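Side-chain contacts in acetylene hydratase (Pelobacter acetylenicus, PDB 2E7Z), which catalyses the hydration of acetylene to acetaldehyde with a tungsten bis(molybdopterin guanine dinucleotide) cofactor and a [4Fe-4S] cluster: residues 17-22 against 479-484; 130-135 against 392-397. All coordinates share one frame; numbering follows the deposited sequence. Where two conformers were deposited one is given.

Contact 1. Residues 17-22 against 479-484; sequences AEVKAD and QQVVEP
Val19 and Val481 share one rotamer: each holds CG1 anti to its backbone N, with chi1 of -174° in Val19. In Val19 this leaves CG2 beside the backbone N, facing both Val481 and Val482. CG2 of Val19 sits 3.7 Å from CG1 of Val481. The same CG2 of Val19 is also 3.7 Å from CG1 of Val482, so one methyl bridges two neighbouring residues. The side chains of Val19 and Val481 run past each other in opposite directions. Val481 uses both branches, because its CG2 reaches CB of Ala17 at 3.8 Å. No hydrogen bond crosses between the segments.

Strand 14-19 is the middle strand of a three-stranded antiparallel sheet. The connection between strands 2-5 and 14-19 carries the cluster ligands Cys6, Cys9 and Cys13. The loop 479-484 lies against this sheet. Ile25 and Val4 from the flanking strands also touch Val481, and Gln479 bonds through OE1 to the backbone N of His3. The patch is closed at Ala17, which is buried, and exposed at Val19.

Within the loop, the amide of Gln480 reaches along to the backbone of Val482. NE2 of Gln480 donates to O of Val482 at 3.1 Å, with an N-H...O angle of 157°. The acceptor lies nearly in the amide plane, but the donor stands above the carbonyl plane, 46° out of it.

Contact 2. Residues 130-135 against 392-397; sequences NWTSAM and TALFTA. With MGD (2-amino-5,6-dimercapto-7-methyl-3,7,8a,9-tetrahydro-8-oxa-1,3,9,10-tetraaza-anthracen-4-one guanosine dinucleotide), chain E.
The ring of Phe395 packs edge-to-face with Tyr420, and Tyr420, a binding residue of the tungsten cofactor, also touches Thr132, which meets Leu394 methyl to methyl. Trp131 leaves its strand on the far side, away from Leu394. Its indole rests against Leu119, Arg120 and Met123 of helix 118-126, and its NE1 is hydrogen-bonded to OE1 of Gln107.

The closest approach is CG2 of Thr132 to CD2 of Leu394, 3.6 Å, with the two side chains crossing at a slant. With chi1 at -164°, Thr132 places OG1 anti to the backbone N and turns CG2 to the leucine. That OG1 is hydrogen-bonded to O of Ala389. The other leucine methyl, CD1 of Leu394, lies more loosely against CB of Asn130, at 4.4 Å.

Strand 131-132 is the outermost strand of a mixed sheet and runs parallel to strand 103-107. Helix 118-126 connects these two strands as a beta-alpha-beta unit. Helix 391-400 packs on the face opposite helix 118-126, and the CB atoms of Thr132 and Trp131 point to opposite sides accordingly.

In helix 391-400, O of Thr392 takes two donors from opposite faces of its carbonyl plane: N of Thr396 at 2.9 Å and OG1 of Thr396 at 2.8 Å. Past the strand, the chain enters the cofactor pocket, where CB of Ala134 is 3.4 Å from O3A of MGD.

The centres of the two contacts lie about 37 Å apart, and their nearest atoms are about 22 Å apart. Along the chain the order is 17-22, 130-135, 392-397 and 479-484; both segments of contact 2 fall between those of contact 1. They share no sheet. Contact 1 lies far from the centre of the chain and joins the small antiparallel sheet to the loop between strand 474-476 and helix 491-501. Contact 2 is buried, its centre about 14 Å from that of the chain, and joins a helix to the edge of the seven-stranded sheet. The side chain of Ala17 lies about 11 Å from the iron-sulfur cluster; contact 2 borders the cofactor pocket.

Contact 1. Residues 17-22 against 479-484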
loop_
_atom_site.group_PDB
_atom_site.type_symbol
_atom_site.label_atom_id
_atom_site.label_comp_id
_atom_site.label_asym_id
_atom_site.label_seq_id
_atom_site.Cartn_x
_atom_site.Cartn_y
_atom_site.Cartn_z
ATOM N N ALA A 17 -21.711 -14.515 3.800
ATOM C CA ALA A 17 -22.349 -13.807 4.905
ATOM C C ALA A 17 -23.821 -14.097 4.917
ATOM O O ALA A 17 -24.440 -14.294 3.867
ATOM C CB ALA A 17 -22.132 -12.303 4.788
ATOM N N GLU A 18 -24.380 -14.096 6.119
ATOM C CA GLU A 18 -25.804 -14.286 6.289
ATOM C C GLU A 18 -26.292 -13.511 7.502
ATOM O O GLU A 18 -25.657 -13.526 8.556
ATOM C CB GLU A 18 -26.106 -15.767 6.492
ATOM C CG GLU A 18 -27.577 -16.081 6.412
ATOM C CD GLU A 18 -27.875 -17.551 6.612
ATOM O OE1 GLU A 18 -27.000 -18.289 7.141
ATOM O OE2 GLU A 18 -28.997 -17.964 6.239
ATOM N N VAL A 19 -27.423 -12.833 7.339
ATOM C CA VAL A 19 -28.071 -12.141 8.447
ATOM C C VAL A 19 -28.859 -13.156 9.261
ATOM O O VAL A 19 -29.708 -13.865 8.726
ATOM C CB VAL A 19 -29.023 -11.051 7.941
ATOM C CG1 VAL A 19 -29.571 -10.238 9.088
ATOM C CG2 VAL A 19 -28.300 -10.137 6.970
ATOM N N LYS A 20 -28.548 -13.236 10.550
ATOM C CA LYS A 20 -29.248 -14.151 11.459
ATOM C C LYS A 20 -30.559 -13.537 11.930
ATOM O O LYS A 20 -30.824 -12.357 11.697
ATOM C CB LYS A 20 -28.347 -14.506 12.642
ATOM C CG LYS A 20 -27.200 -15.424 12.262
ATOM C CD LYS A 20 -26.127 -15.437 13.332
ATOM C CE LYS A 20 -25.223 -16.642 13.182
ATOM N NZ LYS A 20 -24.009 -16.549 14.046
ATOM N N ALA A 21 -31.392 -14.344 12.590
ATOM C CA ALA A 21 -32.721 -13.884 13.030
ATOM C C ALA A 21 -32.684 -12.603 13.868
ATOM O O ALA A 21 -33.555 -11.738 13.715
ATOM C CB ALA A 21 -33.464 -14.984 13.767
ATOM N N ASP A 22 -31.637 -12.465 14.690
ATOM C CA ASP A 22 -31.465 -11.304 15.556
ATOM C C ASP A 22 -30.807 -10.095 14.887
ATOM O O ASP A 22 -30.558 -9.074 15.535
ATOM C CB ASP A 22 -30.707 -11.711 16.824
ATOM C CG ASP A 22 -29.229 -12.011 16.579
ATOM O OD1 ASP A 22 -28.511 -12.224 17.575
ATOM O OD2 ASP A 22 -28.755 -12.032 15.420
ATOM N N GLN A 479 -21.611 -9.046 -3.114
ATOM C CA GLN A 479 -23.008 -8.708 -2.888
ATOM C C GLN A 479 -23.174 -7.856 -1.659
ATOM O O GLN A 479 -22.424 -8.020 -0.672
ATOM C CB GLN A 479 -23.822 -9.991 -2.765
ATOM C CG GLN A 479 -23.772 -10.871 -4.011
ATOM C CD GLN A 479 -24.725 -12.026 -3.881
ATOM O OE1 GLN A 479 -24.515 -12.932 -3.080
ATOM N NE2 GLN A 479 -25.819 -11.957 -4.614
ATOM N N GLN A 480 -24.179 -6.977 -1.709
ATOM C CA GLN A 480 -24.589 -6.201 -0.549
ATOM C C GLN A 480 -25.358 -7.072 0.452
ATOM O O GLN A 480 -26.358 -7.694 0.076
ATOM C CB GLN A 480 -25.479 -5.071 -1.000
ATOM C CG GLN A 480 -25.838 -4.104 0.090
ATOM C CD GLN A 480 -26.587 -2.894 -0.405
ATOM O OE1 GLN A 480 -26.834 -2.744 -1.609
ATOM N NE2 GLN A 480 -26.923 -2.005 0.507
ATOM N N VAL A 481 -24.937 -7.089 1.715
ATOM C CA VAL A 481 -25.637 -7.903 2.709
ATOM C C VAL A 481 -26.816 -7.156 3.336
ATOM O O VAL A 481 -27.940 -7.685 3.428
ATOM C CB VAL A 481 -24.667 -8.466 3.774
ATOM C CG1 VAL A 481 -25.419 -9.406 4.707
ATOM C CG2 VAL A 481 -23.525 -9.213 3.101
ATOM N N VAL A 482 -26.562 -5.936 3.794
ATOM C CA VAL A 482 -27.591 -5.092 4.427
ATOM C C VAL A 482 -27.500 -3.657 3.928
ATOM O O VAL A 482 -26.518 -3.261 3.295
ATOM C CB VAL A 482 -27.519 -5.108 6.001
ATOM C CG1 VAL A 482 -27.754 -6.507 6.583
ATOM C CG2 VAL A 482 -26.188 -4.527 6.494
ATOM N N GLU A 483 -28.534 -2.873 4.175
ATOM C CA GLU A 483 -28.494 -1.443 3.927
ATOM C C GLU A 483 -27.538 -0.815 4.941
ATOM O O GLU A 483 -27.407 -1.314 6.063
ATOM C CB GLU A 483 -29.899 -0.842 4.096
ATOM C CG GLU A 483 -30.889 -1.225 2.980
ATOM C CD GLU A 483 -30.548 -0.645 1.603
ATOM O OE1 GLU A 483 -29.867 0.406 1.519
ATOM O OE2 GLU A 483 -30.982 -1.245 0.591
ATOM N N PRO A 484 -26.875 0.289 4.566
ATOM C CA PRO A 484 -25.991 0.926 5.542
ATOM C C PRO A 484 -26.728 1.410 6.789
ATOM O O PRO A 484 -27.858 1.901 6.719
ATOM C CB PRO A 484 -25.398 2.120 4.791
ATOM C CG PRO A 484 -26.051 2.171 3.454
ATOM C CD PRO A 484 -26.874 0.952 3.247
#

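Contact 2. Residues 130-135 against 392-397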
loop_
_atom_site.group_PDB
_atom_site.type_symbol
_atom_site.label_atom_id
_atom_site.label_comp_id
_atom_site.label_asym_id
_atom_site.label_seq_id
_atom_site.Cartn_x
_atom_site.Cartn_y
_atom_site.Cartn_z
ATOM N N ASN A 130 -3.187 17.263 -6.580
ATOM C CA ASN A 130 -2.583 16.875 -5.299
ATOM C C ASN A 130 -3.264 15.718 -4.546
ATOM O O ASN A 130 -3.749 15.870 -3.420
ATOM C CB ASN A 130 -2.336 18.111 -4.453
ATOM C CG ASN A 130 -1.214 18.979 -5.037
ATOM O OD1 ASN A 130 -1.332 20.218 -5.102
ATOM N ND2 ASN A 130 -0.171 18.329 -5.539
ATOM N N TRP A 131 -3.297 14.578 -5.227
ATOM C CA TRP A 131 -3.787 13.322 -4.687
ATOM C C TRP A 131 -2.628 12.477 -4.218
ATOM O O TRP A 131 -1.628 12.329 -4.988
ATOM C CB TRP A 131 -4.530 12.551 -5.780
ATOM C CG TRP A 131 -5.139 11.275 -5.296
ATOM C CD1 TRP A 131 -6.399 11.146 -4.804
ATOM C CD2 TRP A 131 -4.555 9.961 -5.296
ATOM N NE1 TRP A 131 -6.626 9.830 -4.454
ATOM C CE2 TRP A 131 -5.526 9.079 -4.771
ATOM C CE3 TRP A 131 -3.320 9.436 -5.714
ATOM C CZ2 TRP A 131 -5.312 7.708 -4.627
ATOM C CZ3 TRP A 131 -3.091 8.052 -5.564
ATOM C CH2 TRP A 131 -4.100 7.201 -5.040
ATOM N N THR A 132 -2.735 11.914 -3.016
ATOM C CA THR A 132 -1.768 10.934 -2.608
ATOM C C THR A 132 -2.505 9.843 -1.838
ATOM O O THR A 132 -3.736 9.900 -1.681
ATOM C CB THR A 132 -0.580 11.531 -1.825
ATOM O OG1 THR A 132 0.473 10.566 -1.790
ATOM C CG2 THR A 132 -0.941 11.907 -0.412
ATOM N N SER A 133 -1.759 8.849 -1.388
ATOM C CA SER A 133 -2.373 7.697 -0.779
ATOM C C SER A 133 -1.309 6.995 0.033
ATOM O O SER A 133 -0.121 7.027 -0.311
ATOM C CB SER A 133 -2.925 6.773 -1.877
ATOM O OG SER A 133 -3.489 5.586 -1.331
ATOM N N ALA A 134 -1.729 6.313 1.092
ATOM C CA ALA A 134 -0.761 5.622 1.919
ATOM C C ALA A 134 -0.063 4.544 1.112
ATOM O O ALA A 134 1.024 4.080 1.479
ATOM C CB ALA A 134 -1.461 5.065 3.146
ATOM N N MET A 135 -0.686 4.148 0.004
ATOM C CA MET A 135 -0.079 3.176 -0.908
ATOM C C MET A 135 1.092 3.748 -1.729
ATOM O O MET A 135 1.722 3.041 -2.534
ATOM C CB MET A 135 -1.138 2.529 -1.825
ATOM C CG MET A 135 -1.535 3.324 -3.066
ATOM S SD MET A 135 -2.914 2.452 -3.933
ATOM C CE MET A 135 -2.131 0.928 -4.562
ATOM N N THR A 392 5.658 13.711 1.584
ATOM C CA THR A 392 6.464 14.683 2.290
ATOM C C THR A 392 6.268 16.073 1.670
ATOM O O THR A 392 6.132 17.059 2.377
ATOM C CB THR A 392 7.972 14.259 2.240
ATOM O OG1 THR A 392 8.094 12.990 2.900
ATOM C CG2 THR A 392 8.856 15.288 2.931
ATOM N N ALA A 393 6.258 16.163 0.333
ATOM C CA ALA A 393 5.991 17.455 -0.306
ATOM C C ALA A 393 4.598 17.972 0.056
ATOM O O ALA A 393 4.413 19.181 0.275
ATOM C CB ALA A 393 6.137 17.371 -1.815
ATOM N N LEU A 394 3.623 17.063 0.092
ATOM C CA LEU A 394 2.257 17.497 0.375
ATOM C C LEU A 394 2.134 18.049 1.805
ATOM O O LEU A 394 1.608 19.153 2.013
ATOM C CB LEU A 394 1.287 16.346 0.155
ATOM C CG LEU A 394 -0.170 16.686 0.468
ATOM C CD1 LEU A 394 -0.704 17.873 -0.421
ATOM C CD2 LEU A 394 -1.003 15.435 0.313
ATOM N N PHE A 395 2.602 17.276 2.795
ATOM C CA PHE A 395 2.488 17.744 4.176
ATOM C C PHE A 395 3.352 18.968 4.410
ATOM O O PHE A 395 3.014 19.860 5.151
ATOM C CB PHE A 395 2.799 16.624 5.178
ATOM C CG PHE A 395 1.718 15.583 5.252
ATOM C CD1 PHE A 395 0.452 15.897 5.746
ATOM C CD2 PHE A 395 1.964 14.290 4.816
ATOM C CE1 PHE A 395 -0.540 14.921 5.807
ATOM C CE2 PHE A 395 1.002 13.305 4.860
ATOM C CZ PHE A 395 -0.260 13.618 5.361
ATOM N N THR A 396 4.482 19.043 3.714
ATOM C CA THR A 396 5.320 20.235 3.843
ATOM C C THR A 396 4.636 21.471 3.273
ATOM O O THR A 396 4.709 22.543 3.861
ATOM C CB THR A 396 6.692 19.992 3.200
ATOM O OG1 THR A 396 7.350 18.973 3.954
ATOM C CG2 THR A 396 7.544 21.234 3.214
ATOM N N ALA A 397 3.914 21.316 2.167
ATOM C CA ALA A 397 3.203 22.472 1.607
ATOM C C ALA A 397 2.075 22.862 2.541
ATOM O O ALA A 397 1.827 24.035 2.785
ATOM C CB ALA A 397 2.671 22.143 0.225
HETATM P PB MGD E . -5.094 3.450 7.870
HETATM O O1B MGD E . -4.014 4.503 7.884
HETATM O O2B MGD E . -5.322 2.603 9.068
HETATM O O3B MGD E . -4.889 2.422 6.655
HETATM O O3A MGD E . -3.219 2.655 4.793
HETATM P PA MGD E . -4.809 2.642 5.066
HETATM O O1A MGD E . -5.468 1.431 4.478
HETATM O O2A MGD E . -5.287 4.012 4.689
HETATM O "O5'" MGD E . -6.457 4.229 7.503
HETATM C "C5'" MGD E . -7.562 3.490 7.011
HETATM C "C4'" MGD E . -8.803 4.219 7.487
HETATM O "O4'" MGD E . -9.917 3.681 6.757
HETATM C "C3'" MGD E . -9.155 3.946 8.945
HETATM O "O3'" MGD E . -9.253 5.200 9.642
HETATM C "C2'" MGD E . -10.498 3.186 8.938
HETATM O "O2'" MGD E . -11.403 3.475 10.021
HETATM C "C1'" MGD E . -11.073 3.641 7.624
HETATM N N9 MGD E . -11.996 2.711 6.955
HETATM C C8 MGD E . -11.903 1.360 6.883
HETATM N N7 MGD E . -12.871 0.856 6.101
HETATM C C5 MGD E . -13.555 1.909 5.602
HETATM C C6 MGD E . -14.686 2.110 4.713
HETATM O O6 MGD E . -15.270 1.145 4.178
HETATM N N1 MGD E . -15.034 3.386 4.473
HETATM C C2 MGD E . -14.494 4.452 5.054
HETATM N N2 MGD E . -14.951 5.693 4.717
HETATM N N3 MGD E . -13.461 4.342 5.884
HETATM C C4 MGD E . -12.977 3.115 6.165
HETATM C C10 MGD E . -2.565 1.398 4.609
HETATM C C11 MGD E . -1.205 1.699 4.018
HETATM O O11 MGD E . -0.481 2.375 5.045
HETATM C C12 MGD E . -0.515 0.416 3.624
HETATM S S12 MGD E . -1.349 -0.669 2.598
HETATM C C13 MGD E . 0.744 0.159 4.017
HETATM S S13 MGD E . 1.508 -1.329 3.698
HETATM C C14 MGD E . 1.573 1.143 4.784
HETATM N N15 MGD E . 1.789 0.725 6.160
HETATM C C16 MGD E . 2.442 1.649 6.922
HETATM C C17 MGD E . 3.349 1.317 8.029
HETATM O O17 MGD E . 3.581 0.123 8.323
HETATM N N18 MGD E . 3.923 2.337 8.697
HETATM C C19 MGD E . 3.704 3.642 8.397
HETATM N N19 MGD E . 4.303 4.620 9.109
HETATM N N20 MGD E . 2.868 4.010 7.417
HETATM C C21 MGD E . 2.248 3.088 6.669
HETATM N N22 MGD E . 1.445 3.476 5.676
HETATM C C23 MGD E . 0.900 2.524 4.730
#